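Local coordinates for J domain-containing protein required for chloroplast accumulation response 1 (Arabidopsis thaliana, PDB 3AG7) that is needed for chloroplast photorelocation movement under low blue light and in darkness, modulating chloroplast actin filaments; the co-chaperone activity of its C-terminal J domain is required for that movement, at residues K22-Q34 against L48-Y61. Numbering follows the deposited sequence.
Sequences KSGNIRSLLSTLQ and LMDMIEGNAVRKSY
Leu30 and Met51 form the apolar centre where the short helix 26-30 packs against the start of helix 54-68 and the chain leading into it. Met51 bends at its last torsion (chi3 67°), which brings CE against Leu30 CB at 3.8 Å and close to the backbone N of Ser31, while its sulfur rests on the backbone of Arg27. Farther along the Leu30 side chain the two methyls part: CD1 reaches CB of Ser60, at 3.9 Å, and CD2 lies over the carbonyl of the same residue. One turn earlier, Ile26 continues the apolar layer through both its branches; CG2 meets Val57 CG1 at 3.7 Å, and CD1 approaches the Tyr61 ring obliquely. Outside the two segments, helix 80-100, the antiparallel partner of helix 54-68 in the J-domain fold, extends this layer, with Phe100 touching Val57 and Trp97 stacking on Tyr61. At the more exposed end, Leu48 CD2 lies 3.8 Å from Ser31 OG, whose hydroxyl turns back to donate to Arg27 O; Ser31 N reaches that oxygen from the opposite face.

The polar edge belongs to Arg27. Its chain is extended from CG to NE and runs past Met51 in the opposite direction, carrying the guanidinium to two successive carbonyls. NE donates to Met51 O (2.8 Å), nearly in line with the C=O bond (C=O...N angle 166°), and NH2 donates to Ile52 O at 2.9 Å. Both acceptors lie within 13° of the guanidinium plane, while Val57 CG2 sits over one face, 3.6 Å from NH2.

Two bonds from one flat group should fix its rotation and tie the loop just before helix 54-68 to helix 26-30. Because the acceptors are neutral carbonyls, the arginine charge is probably stabilised by peptide dipoles, without a carboxylate across this contact.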
loop_
_atom_site.group_PDB
_atom_site.type_symbol
_atom_site.label_atom_id
_atom_site.label_comp_id
_atom_site.label_asym_id
_atom_site.label_seq_id
_atom_site.Cartn_x
_atom_site.Cartn_y
_atom_site.Cartn_z
ATOM N N LYS A 22 6.546 -8.852 5.539
ATOM C CA LYS A 22 6.910 -7.645 4.774
ATOM C C LYS A 22 6.891 -6.414 5.643
ATOM O O LYS A 22 7.379 -5.363 5.253
ATOM C CB LYS A 22 5.924 -7.431 3.633
ATOM C CG LYS A 22 5.854 -8.570 2.642
ATOM C CD LYS A 22 4.906 -8.171 1.532
ATOM C CE LYS A 22 4.773 -9.279 0.537
ATOM N NZ LYS A 22 3.558 -9.074 -0.301
ATOM N N SER A 23 6.213 -6.486 6.783
ATOM C CA SER A 23 6.007 -5.283 7.559
ATOM C C SER A 23 7.337 -4.593 7.896
ATOM O O SER A 23 8.352 -5.250 8.158
ATOM C CB SER A 23 5.145 -5.553 8.808
ATOM O OG SER A 23 5.970 -5.823 9.929
ATOM N N GLY A 24 7.347 -3.268 7.764
ATOM C CA GLY A 24 8.508 -2.459 8.034
ATOM C C GLY A 24 9.493 -2.335 6.884
ATOM O O GLY A 24 10.473 -1.631 6.999
ATOM N N ASN A 25 9.248 -3.066 5.796
ATOM C CA ASN A 25 10.198 -3.100 4.688
ATOM C C ASN A 25 9.610 -2.475 3.443
ATOM O O ASN A 25 8.747 -3.070 2.809
ATOM C CB ASN A 25 10.626 -4.539 4.383
ATOM C CG ASN A 25 11.702 -4.583 3.334
ATOM O OD1 ASN A 25 11.520 -4.042 2.254
ATOM N ND2 ASN A 25 12.865 -5.133 3.681
ATOM N N ILE A 26 10.083 -1.280 3.074
ATOM C CA ILE A 26 9.313 -0.481 2.111
ATOM C C ILE A 26 9.372 -1.122 0.736
ATOM O O ILE A 26 8.394 -1.089 -0.021
ATOM C CB ILE A 26 9.786 1.005 2.048
ATOM C CG1 ILE A 26 8.824 1.904 1.245
ATOM C CG2 ILE A 26 11.175 1.103 1.377
ATOM C CD1 ILE A 26 7.363 1.881 1.684
ATOM N N ARG A 27 10.513 -1.704 0.400
ATOM C CA ARG A 27 10.618 -2.349 -0.909
ATOM C C ARG A 27 9.760 -3.609 -0.991
ATOM O O ARG A 27 9.193 -3.934 -2.048
ATOM C CB ARG A 27 12.071 -2.700 -1.185
ATOM C CG ARG A 27 12.932 -1.489 -1.397
ATOM C CD ARG A 27 14.374 -1.950 -1.553
ATOM N NE ARG A 27 15.301 -0.833 -1.769
ATOM C CZ ARG A 27 15.971 -0.221 -0.798
ATOM N NH1 ARG A 27 15.735 -0.518 0.479
ATOM N NH2 ARG A 27 16.841 0.748 -1.091
ATOM N N SER A 28 9.686 -4.359 0.107
ATOM C CA SER A 28 8.833 -5.577 0.112
ATOM C C SER A 28 7.360 -5.242 -0.165
ATOM O O SER A 28 6.672 -5.973 -0.906
ATOM C CB SER A 28 8.928 -6.305 1.458
ATOM O OG SER A 28 10.226 -6.872 1.673
ATOM N N LEU A 29 6.894 -4.153 0.435
ATOM C CA LEU A 29 5.505 -3.679 0.219
ATOM C C LEU A 29 5.349 -3.074 -1.172
ATOM O O LEU A 29 4.462 -3.481 -1.914
ATOM C CB LEU A 29 5.112 -2.643 1.261
ATOM C CG LEU A 29 5.174 -3.122 2.721
ATOM C CD1 LEU A 29 4.957 -1.924 3.654
ATOM C CD2 LEU A 29 4.162 -4.287 3.019
ATOM N N LEU A 30 6.225 -2.146 -1.542
ATOM C CA LEU A 30 6.107 -1.469 -2.861
ATOM C C LEU A 30 6.180 -2.443 -4.069
ATOM O O LEU A 30 5.420 -2.295 -5.034
ATOM C CB LEU A 30 7.160 -0.365 -3.042
ATOM C CG LEU A 30 7.056 0.868 -2.136
ATOM C CD1 LEU A 30 8.347 1.752 -2.280
ATOM C CD2 LEU A 30 5.763 1.646 -2.450
ATOM N N SER A 31 7.088 -3.406 -3.998
ATOM C CA SER A 31 7.327 -4.372 -5.066
ATOM C C SER A 31 6.178 -5.404 -5.202
ATOM O O SER A 31 6.172 -6.214 -6.149
ATOM C CB SER A 31 8.675 -5.102 -4.873
ATOM O OG SER A 31 8.616 -5.938 -3.743
ATOM N N THR A 32 5.247 -5.397 -4.258
ATOM C CA THR A 32 4.133 -6.360 -4.258
ATOM C C THR A 32 2.729 -5.720 -4.131
ATOM O O THR A 32 1.737 -6.437 -3.979
ATOM C CB THR A 32 4.258 -7.422 -3.133
ATOM O OG1 THR A 32 4.223 -6.792 -1.830
ATOM C CG2 THR A 32 5.519 -8.270 -3.323
ATOM N N LEU A 33 2.630 -4.406 -4.336
ATOM C CA LEU A 33 1.324 -3.737 -4.238
ATOM C C LEU A 33 0.276 -4.248 -5.213
ATOM O O LEU A 33 -0.911 -4.166 -4.923
ATOM C CB LEU A 33 1.453 -2.219 -4.396
ATOM C CG LEU A 33 1.835 -1.446 -3.129
ATOM C CD1 LEU A 33 2.040 -0.012 -3.536
ATOM C CD2 LEU A 33 0.744 -1.549 -2.052
ATOM N N GLN A 34 0.713 -4.828 -6.328
ATOM C CA GLN A 34 -0.201 -5.293 -7.383
ATOM C C GLN A 34 -0.974 -6.515 -6.907
ATOM O O GLN A 34 -1.987 -6.894 -7.503
ATOM C CB GLN A 34 0.576 -5.581 -8.684
ATOM C CG GLN A 34 1.597 -6.690 -8.580
ATOM C CD GLN A 34 3.006 -6.180 -8.277
ATOM O OE1 GLN A 34 3.217 -5.363 -7.375
ATOM N NE2 GLN A 34 3.992 -6.680 -9.043
ATOM N N LEU A 48 12.020 -5.304 -7.832
ATOM C CA LEU A 48 13.044 -4.872 -6.883
ATOM C C LEU A 48 14.188 -4.109 -7.589
ATOM O O LEU A 48 14.742 -3.174 -7.031
ATOM C CB LEU A 48 13.601 -6.067 -6.111
ATOM C CG LEU A 48 12.726 -6.758 -5.036
ATOM C CD1 LEU A 48 13.353 -8.069 -4.513
ATOM C CD2 LEU A 48 12.410 -5.804 -3.830
ATOM N N MET A 49 14.521 -4.505 -8.820
ATOM C CA MET A 49 15.648 -3.919 -9.496
ATOM C C MET A 49 15.406 -2.471 -9.896
ATOM O O MET A 49 16.365 -1.778 -10.211
ATOM C CB MET A 49 16.028 -4.772 -10.708
ATOM C CG MET A 49 16.706 -6.090 -10.257
ATOM S SD MET A 49 18.433 -5.852 -9.734
ATOM C CE MET A 49 19.225 -5.538 -11.294
ATOM N N ASP A 50 14.144 -2.028 -9.882
ATOM C CA ASP A 50 13.815 -0.644 -10.189
ATOM C C ASP A 50 13.606 0.222 -8.942
ATOM O O ASP A 50 13.182 1.374 -9.038
ATOM C CB ASP A 50 12.574 -0.542 -11.084
ATOM C CG ASP A 50 12.805 -1.044 -12.492
ATOM O OD1 ASP A 50 13.971 -1.203 -12.915
ATOM O OD2 ASP A 50 11.789 -1.236 -13.185
ATOM N N MET A 51 13.944 -0.313 -7.778
ATOM C CA MET A 51 13.801 0.431 -6.520
ATOM C C MET A 51 15.011 0.175 -5.631
ATOM O O MET A 51 14.887 -0.174 -4.438
ATOM C CB MET A 51 12.469 0.084 -5.820
ATOM C CG MET A 51 12.296 -1.397 -5.488
ATOM S SD MET A 51 10.759 -1.748 -4.584
ATOM C CE MET A 51 9.535 -1.372 -5.816
ATOM N N ILE A 52 16.187 0.286 -6.250
ATOM C CA ILE A 52 17.470 -0.002 -5.575
ATOM C C ILE A 52 17.990 1.271 -4.896
ATOM O O ILE A 52 18.093 1.337 -3.650
ATOM C CB ILE A 52 18.540 -0.531 -6.591
ATOM C CG1 ILE A 52 18.110 -1.893 -7.193
ATOM C CG2 ILE A 52 19.883 -0.661 -5.882
ATOM C CD1 ILE A 52 17.989 -3.050 -6.170
ATOM N N GLU A 53 18.249 2.310 -5.692
ATOM C CA GLU A 53 18.833 3.523 -5.138
ATOM C C GLU A 53 17.776 4.328 -4.414
ATOM O O GLU A 53 16.572 4.149 -4.659
ATOM C CB GLU A 53 19.552 4.374 -6.190
ATOM C CG GLU A 53 18.657 5.186 -7.123
ATOM C CD GLU A 53 18.122 4.378 -8.282
ATOM O OE1 GLU A 53 17.522 5.002 -9.202
ATOM O OE2 GLU A 53 18.299 3.130 -8.284
ATOM N N GLY A 54 18.230 5.209 -3.529
ATOM C CA GLY A 54 17.320 6.033 -2.720
ATOM C C GLY A 54 16.238 6.769 -3.501
ATOM O O GLY A 54 15.056 6.684 -3.134
ATOM N N ASN A 55 16.600 7.488 -4.575
ATOM C CA ASN A 55 15.571 8.254 -5.270
ATOM C C ASN A 55 14.530 7.381 -5.944
ATOM O O ASN A 55 13.399 7.819 -6.092
ATOM C CB ASN A 55 16.098 9.308 -6.259
ATOM C CG ASN A 55 14.961 10.002 -7.025
ATOM O OD1 ASN A 55 14.049 10.596 -6.416
ATOM N ND2 ASN A 55 14.973 9.877 -8.367
ATOM N N ALA A 56 14.903 6.153 -6.325
ATOM C CA ALA A 56 13.944 5.209 -6.943
ATOM C C ALA A 56 12.923 4.757 -5.906
ATOM O O ALA A 56 11.713 4.666 -6.192
ATOM C CB ALA A 56 14.668 4.025 -7.510
ATOM N N VAL A 57 13.404 4.523 -4.690
ATOM C CA VAL A 57 12.490 4.148 -3.589
ATOM C C VAL A 57 11.518 5.303 -3.354
ATOM O O VAL A 57 10.311 5.093 -3.266
ATOM C CB VAL A 57 13.224 3.764 -2.321
ATOM C CG1 VAL A 57 12.216 3.479 -1.200
ATOM C CG2 VAL A 57 14.108 2.515 -2.594
ATOM N N ARG A 58 12.060 6.507 -3.214
ATOM C CA ARG A 58 11.262 7.705 -2.981
ATOM C C ARG A 58 10.264 7.964 -4.081
ATOM O O ARG A 58 9.136 8.404 -3.811
ATOM C CB ARG A 58 12.161 8.920 -2.702
ATOM C CG ARG A 58 12.979 8.708 -1.461
ATOM C CD ARG A 58 13.715 9.953 -0.969
ATOM N NE ARG A 58 14.227 9.709 0.391
ATOM C CZ ARG A 58 15.410 9.160 0.661
ATOM N NH1 ARG A 58 16.255 8.847 -0.324
ATOM N NH2 ARG A 58 15.770 8.941 1.919
ATOM N N LYS A 59 10.659 7.704 -5.329
ATOM C CA LYS A 59 9.722 7.879 -6.406
ATOM C C LYS A 59 8.541 6.901 -6.351
ATOM O O LYS A 59 7.354 7.286 -6.537
ATOM C CB LYS A 59 10.438 7.779 -7.736
ATOM C CG LYS A 59 9.484 8.074 -8.862
ATOM C CD LYS A 59 10.256 8.411 -10.093
ATOM C CE LYS A 59 10.082 9.878 -10.416
ATOM N NZ LYS A 59 10.140 9.964 -11.883
ATOM N N SER A 60 8.861 5.645 -6.053
ATOM C CA SER A 60 7.843 4.608 -5.985
ATOM C C SER A 60 6.934 4.856 -4.774
ATOM O O SER A 60 5.715 4.670 -4.823
ATOM C CB SER A 60 8.516 3.238 -5.920
ATOM O OG SER A 60 8.960 2.825 -7.203
ATOM N N TYR A 61 7.522 5.347 -3.696
ATOM C CA TYR A 61 6.721 5.718 -2.535
ATOM C C TYR A 61 5.754 6.846 -2.859
ATOM O O TYR A 61 4.561 6.771 -2.562
ATOM C CB TYR A 61 7.629 6.153 -1.400
ATOM C CG TYR A 61 6.854 6.552 -0.176
ATOM C CD1 TYR A 61 6.150 5.616 0.552
ATOM C CD2 TYR A 61 6.844 7.868 0.256
ATOM C CE1 TYR A 61 5.427 5.983 1.680
ATOM C CE2 TYR A 61 6.135 8.241 1.424
ATOM C CZ TYR A 61 5.412 7.289 2.086
ATOM O OH TYR A 61 4.712 7.608 3.236
#